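Local atomic coordinates of short-chain dehydrogenase/reductase SDR (Vibrio parahaemolyticus, PDB entry 3GUY), a protein that probably catalyses NAD(P)(H)-dependent oxidation or reduction of an unspecified substrate. Residues L99-L111 with V146-R158. The protein carries 2 engineered substitutions. Numbering follows the deposited sequence.
Sequences LIENNLSSAINVL and VKWAVKGLIESVR
V146 packs against residues 99-103 of helix 93-118, its CG2 lying 3.7 Å from CB of N103 and its CG1 directed at I100, whose side chain it crosses at nearly a right angle. With chi1 at -60°, CG2 sits between the backbone N and the carbonyl carbon of V146, and the two methyls are divided between N103 and I100. Next to this apolar wedge is the one polar link between the helices: NZ of K147 donates to OD1 of N103 (3.0 Å), tilted 23° from the carbonyl plane. The same amide gives its ND2 to O of L99 (2.8 Å), in plane and on a lone pair, and also to O of S82, so both ends of the N103 side chain are held and its rotation is fixed. The helices run almost parallel, 7° apart with axes 8.8 Å from each other, as expected of neighbouring helices on one face of a Rossmann-fold sheet; strands 75-78, 124-128 and 167-174 lie beneath them. Packing is tight where small residues meet branched ones: CD1 of L104 touches CB of A149 (3.6 Å), which also packs on A149 of the second subunit, and CB of A107 rests against CG2 of V150. Both methyls of L153 pack on CG1 of I108, and L111 and V157 close the far end tip to tip (CD2 to CG2, 3.6 Å). The fit is looser at I154, whose CG2 only grazes CD2 of L111 (4.2 Å) while the rest of its side chain leads away. On the partly exposed side, E155 takes a salt bridge from R158, which also pairs with D217, and a long one from K151.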
loop_
_atom_site.group_PDB
_atom_site.type_symbol
_atom_site.label_atom_id
_atom_site.label_comp_id
_atom_site.label_asym_id
_atom_site.label_seq_id
_atom_site.Cartn_x
_atom_site.Cartn_y
_atom_site.Cartn_z
ATOM N N LEU D 99 6.615 -11.206 -21.024
ATOM C CA LEU D 99 5.875 -11.040 -19.774
ATOM C C LEU D 99 4.989 -9.779 -19.812
ATOM O O LEU D 99 3.829 -9.806 -19.364
ATOM C CB LEU D 99 6.843 -10.960 -18.594
ATOM C CG LEU D 99 6.345 -11.212 -17.187
ATOM C CD1 LEU D 99 5.691 -12.596 -17.082
ATOM C CD2 LEU D 99 7.569 -11.022 -16.228
ATOM N N ILE D 100 5.558 -8.681 -20.323
ATOM C CA ILE D 100 4.859 -7.413 -20.443
ATOM C C ILE D 100 3.664 -7.554 -21.380
ATOM O O ILE D 100 2.542 -7.145 -21.063
ATOM C CB ILE D 100 5.796 -6.256 -20.951
ATOM C CG1 ILE D 100 6.835 -5.870 -19.873
ATOM C CG2 ILE D 100 4.955 -5.016 -21.255
ATOM C CD1 ILE D 100 7.962 -4.987 -20.333
ATOM N N GLU D 101 3.905 -8.171 -22.536
ATOM C CA GLU D 101 2.838 -8.407 -23.517
ATOM C C GLU D 101 1.707 -9.269 -22.973
ATOM O O GLU D 101 0.533 -8.884 -23.064
ATOM C CB GLU D 101 3.418 -9.056 -24.773
ATOM C CG GLU D 101 4.347 -8.133 -25.554
ATOM C CD GLU D 101 5.229 -8.884 -26.576
ATOM O OE1 GLU D 101 5.194 -10.149 -26.658
ATOM O OE2 GLU D 101 5.982 -8.199 -27.306
ATOM N N ASN D 102 2.049 -10.414 -22.397
ATOM C CA ASN D 102 1.042 -11.379 -21.922
ATOM C C ASN D 102 0.244 -10.919 -20.695
ATOM O O ASN D 102 -0.873 -11.420 -20.466
ATOM C CB ASN D 102 1.655 -12.712 -21.540
ATOM C CG ASN D 102 2.295 -13.467 -22.692
ATOM O OD1 ASN D 102 2.143 -13.116 -23.865
ATOM N ND2 ASN D 102 3.094 -14.504 -22.332
ATOM N N ASN D 103 0.821 -10.039 -19.856
ATOM C CA ASN D 103 0.160 -9.596 -18.615
ATOM C C ASN D 103 -0.372 -8.168 -18.691
ATOM O O ASN D 103 -1.567 -7.907 -18.469
ATOM C CB ASN D 103 1.101 -9.727 -17.420
ATOM C CG ASN D 103 1.454 -11.178 -17.115
ATOM O OD1 ASN D 103 0.697 -11.883 -16.432
ATOM N ND2 ASN D 103 2.614 -11.630 -17.600
ATOM N N LEU D 104 0.498 -7.234 -19.042
ATOM C CA LEU D 104 0.124 -5.828 -19.007
ATOM C C LEU D 104 -0.594 -5.405 -20.292
ATOM O O LEU D 104 -1.636 -4.769 -20.241
ATOM C CB LEU D 104 1.363 -4.932 -18.743
ATOM C CG LEU D 104 1.108 -3.406 -18.671
ATOM C CD1 LEU D 104 -0.052 -3.074 -17.716
ATOM C CD2 LEU D 104 2.468 -2.631 -18.301
ATOM N N SER D 105 -0.019 -5.719 -21.441
ATOM C CA SER D 105 -0.622 -5.297 -22.700
ATOM C C SER D 105 -2.007 -5.952 -22.822
ATOM O O SER D 105 -2.996 -5.295 -23.183
ATOM C CB SER D 105 0.265 -5.687 -23.885
ATOM O OG SER D 105 1.466 -4.944 -23.833
ATOM N N SER D 106 -2.066 -7.234 -22.484
ATOM C CA SER D 106 -3.293 -8.013 -22.642
ATOM C C SER D 106 -4.373 -7.414 -21.770
ATOM O O SER D 106 -5.490 -7.208 -22.232
ATOM C CB SER D 106 -3.067 -9.483 -22.316
ATOM O OG SER D 106 -2.965 -9.743 -20.909
ATOM N N ALA D 107 -4.008 -7.083 -20.521
ATOM C CA ALA D 107 -4.898 -6.448 -19.585
ATOM C C ALA D 107 -5.372 -5.074 -20.054
ATOM O O ALA D 107 -6.547 -4.794 -19.954
ATOM C CB ALA D 107 -4.275 -6.349 -18.169
ATOM N N ILE D 108 -4.480 -4.244 -20.581
ATOM C CA ILE D 108 -4.842 -2.888 -21.035
ATOM C C ILE D 108 -5.799 -2.974 -22.251
ATOM O O ILE D 108 -6.798 -2.282 -22.320
ATOM C CB ILE D 108 -3.579 -2.063 -21.456
ATOM C CG1 ILE D 108 -2.795 -1.594 -20.235
ATOM C CG2 ILE D 108 -4.007 -0.848 -22.267
ATOM C CD1 ILE D 108 -1.366 -1.062 -20.603
ATOM N N ASN D 109 -5.468 -3.839 -23.196
ATOM C CA ASN D 109 -6.280 -4.002 -24.434
ATOM C C ASN D 109 -7.669 -4.534 -24.120
ATOM O O ASN D 109 -8.645 -3.974 -24.577
ATOM C CB ASN D 109 -5.611 -4.952 -25.396
ATOM C CG ASN D 109 -4.431 -4.344 -26.073
ATOM O OD1 ASN D 109 -4.364 -3.144 -26.267
ATOM N ND2 ASN D 109 -3.483 -5.175 -26.438
ATOM N N VAL D 110 -7.758 -5.566 -23.292
ATOM C CA VAL D 110 -9.091 -6.059 -22.862
ATOM C C VAL D 110 -9.888 -5.063 -22.071
ATOM O O VAL D 110 -11.031 -4.787 -22.430
ATOM C CB VAL D 110 -9.035 -7.341 -22.094
ATOM C CG1 VAL D 110 -10.422 -7.630 -21.451
ATOM C CG2 VAL D 110 -8.629 -8.453 -23.000
ATOM N N LEU D 111 -9.331 -4.503 -20.998
ATOM C CA LEU D 111 -10.068 -3.491 -20.236
ATOM C C LEU D 111 -10.443 -2.227 -21.031
ATOM O O LEU D 111 -11.531 -1.639 -20.835
ATOM C CB LEU D 111 -9.307 -3.074 -18.944
ATOM C CG LEU D 111 -10.076 -2.149 -18.006
ATOM C CD1 LEU D 111 -11.429 -2.867 -17.589
ATOM C CD2 LEU D 111 -9.213 -1.728 -16.753
ATOM N N VAL D 146 4.681 -6.134 -13.666
ATOM C CA VAL D 146 3.472 -6.241 -14.554
ATOM C C VAL D 146 2.125 -6.424 -13.768
ATOM O O VAL D 146 1.077 -5.893 -14.157
ATOM C CB VAL D 146 3.653 -7.303 -15.668
ATOM C CG1 VAL D 146 4.868 -6.956 -16.579
ATOM C CG2 VAL D 146 3.824 -8.781 -15.112
ATOM N N LYS D 147 2.176 -7.107 -12.637
ATOM C CA LYS D 147 1.008 -7.291 -11.777
ATOM C C LYS D 147 0.672 -6.056 -10.991
ATOM O O LYS D 147 -0.511 -5.704 -10.874
ATOM C CB LYS D 147 1.173 -8.477 -10.862
ATOM C CG LYS D 147 1.290 -9.786 -11.668
ATOM C CD LYS D 147 0.023 -10.039 -12.474
ATOM C CE LYS D 147 0.002 -11.443 -13.102
ATOM N NZ LYS D 147 -1.121 -11.595 -14.054
ATOM N N TRP D 148 1.680 -5.357 -10.481
ATOM C CA TRP D 148 1.432 -4.043 -9.913
ATOM C C TRP D 148 0.874 -3.066 -10.970
ATOM O O TRP D 148 0.030 -2.197 -10.647
ATOM C CB TRP D 148 2.736 -3.435 -9.367
ATOM C CG TRP D 148 3.204 -3.969 -8.029
ATOM C CD1 TRP D 148 3.375 -5.301 -7.665
ATOM C CD2 TRP D 148 3.637 -3.200 -6.915
ATOM N NE1 TRP D 148 3.871 -5.377 -6.397
ATOM C CE2 TRP D 148 4.036 -4.113 -5.902
ATOM C CE3 TRP D 148 3.721 -1.825 -6.654
ATOM C CZ2 TRP D 148 4.490 -3.688 -4.644
ATOM C CZ3 TRP D 148 4.191 -1.405 -5.412
ATOM C CH2 TRP D 148 4.559 -2.337 -4.408
ATOM N N ALA D 149 1.407 -3.160 -12.195
ATOM C CA ALA D 149 0.928 -2.330 -13.309
ATOM C C ALA D 149 -0.600 -2.531 -13.550
ATOM O O ALA D 149 -1.375 -1.585 -13.584
ATOM C CB ALA D 149 1.735 -2.615 -14.586
ATOM N N VAL D 150 -1.005 -3.779 -13.646
ATOM C CA VAL D 150 -2.426 -4.080 -13.766
ATOM C C VAL D 150 -3.271 -3.501 -12.615
ATOM O O VAL D 150 -4.303 -2.951 -12.866
ATOM C CB VAL D 150 -2.734 -5.566 -14.045
ATOM C CG1 VAL D 150 -4.296 -5.803 -14.150
ATOM C CG2 VAL D 150 -2.019 -6.058 -15.317
ATOM N N LYS D 151 -2.828 -3.609 -11.368
ATOM C CA LYS D 151 -3.552 -3.029 -10.246
ATOM C C LYS D 151 -3.675 -1.498 -10.286
ATOM O O LYS D 151 -4.695 -0.964 -9.949
ATOM C CB LYS D 151 -2.917 -3.437 -8.938
ATOM C CG LYS D 151 -3.729 -3.053 -7.765
ATOM C CD LYS D 151 -3.068 -3.557 -6.506
ATOM C CE LYS D 151 -3.305 -2.664 -5.360
ATOM N NZ LYS D 151 -4.313 -3.242 -4.601
ATOM N N GLY D 152 -2.628 -0.816 -10.721
ATOM C CA GLY D 152 -2.694 0.613 -10.873
ATOM C C GLY D 152 -3.673 0.988 -11.970
ATOM O O GLY D 152 -4.414 1.950 -11.813
ATOM N N LEU D 153 -3.655 0.228 -13.051
ATOM C CA LEU D 153 -4.628 0.387 -14.145
ATOM C C LEU D 153 -6.041 0.234 -13.619
ATOM O O LEU D 153 -6.858 1.181 -13.722
ATOM C CB LEU D 153 -4.370 -0.631 -15.224
ATOM C CG LEU D 153 -5.262 -0.616 -16.452
ATOM C CD1 LEU D 153 -4.781 0.498 -17.442
ATOM C CD2 LEU D 153 -5.222 -1.984 -17.086
ATOM N N ILE D 154 -6.343 -0.902 -13.006
ATOM C CA ILE D 154 -7.765 -1.129 -12.582
ATOM C C ILE D 154 -8.220 -0.141 -11.490
ATOM O O ILE D 154 -9.356 0.265 -11.487
ATOM C CB ILE D 154 -8.070 -2.598 -12.258
ATOM C CG1 ILE D 154 -7.456 -3.082 -10.941
ATOM C CG2 ILE D 154 -7.536 -3.507 -13.352
ATOM C CD1 ILE D 154 -8.438 -3.145 -9.779
ATOM N N GLU D 155 -7.320 0.315 -10.611
ATOM C CA GLU D 155 -7.739 1.192 -9.540
ATOM C C GLU D 155 -8.017 2.616 -10.054
ATOM O O GLU D 155 -8.908 3.325 -9.564
ATOM C CB GLU D 155 -6.747 1.179 -8.390
ATOM C CG GLU D 155 -6.624 -0.172 -7.685
ATOM C CD GLU D 155 -7.751 -0.509 -6.686
ATOM O OE1 GLU D 155 -8.846 0.103 -6.737
ATOM O OE2 GLU D 155 -7.540 -1.437 -5.843
ATOM N N SER D 156 -7.326 2.951 -11.111
ATOM C CA SER D 156 -7.575 4.164 -11.830
ATOM C C SER D 156 -8.876 4.125 -12.632
ATOM O O SER D 156 -9.646 5.110 -12.586
ATOM C CB SER D 156 -6.389 4.444 -12.750
ATOM O OG SER D 156 -5.187 4.612 -11.975
ATOM N N VAL D 157 -9.065 3.049 -13.377
ATOM C CA VAL D 157 -10.262 2.875 -14.246
ATOM C C VAL D 157 -11.499 2.794 -13.288
ATOM O O VAL D 157 -12.549 3.438 -13.549
ATOM C CB VAL D 157 -10.119 1.700 -15.250
ATOM C CG1 VAL D 157 -11.404 1.495 -16.098
ATOM C CG2 VAL D 157 -8.897 1.862 -16.186
ATOM N N ARG D 158 -11.359 2.145 -12.114
ATOM C CA ARG D 158 -12.464 2.187 -11.132
ATOM C C ARG D 158 -12.904 3.608 -10.832
ATOM O O ARG D 158 -14.103 3.870 -10.772
ATOM C CB ARG D 158 -12.131 1.479 -9.807
ATOM C CG ARG D 158 -12.113 0.011 -9.919
ATOM C CD ARG D 158 -11.608 -0.564 -8.593
ATOM N NE ARG D 158 -12.096 -1.907 -8.418
ATOM C CZ ARG D 158 -11.666 -2.752 -7.486
ATOM N NH1 ARG D 158 -12.241 -3.935 -7.339
ATOM N NH2 ARG D 158 -10.685 -2.398 -6.668
#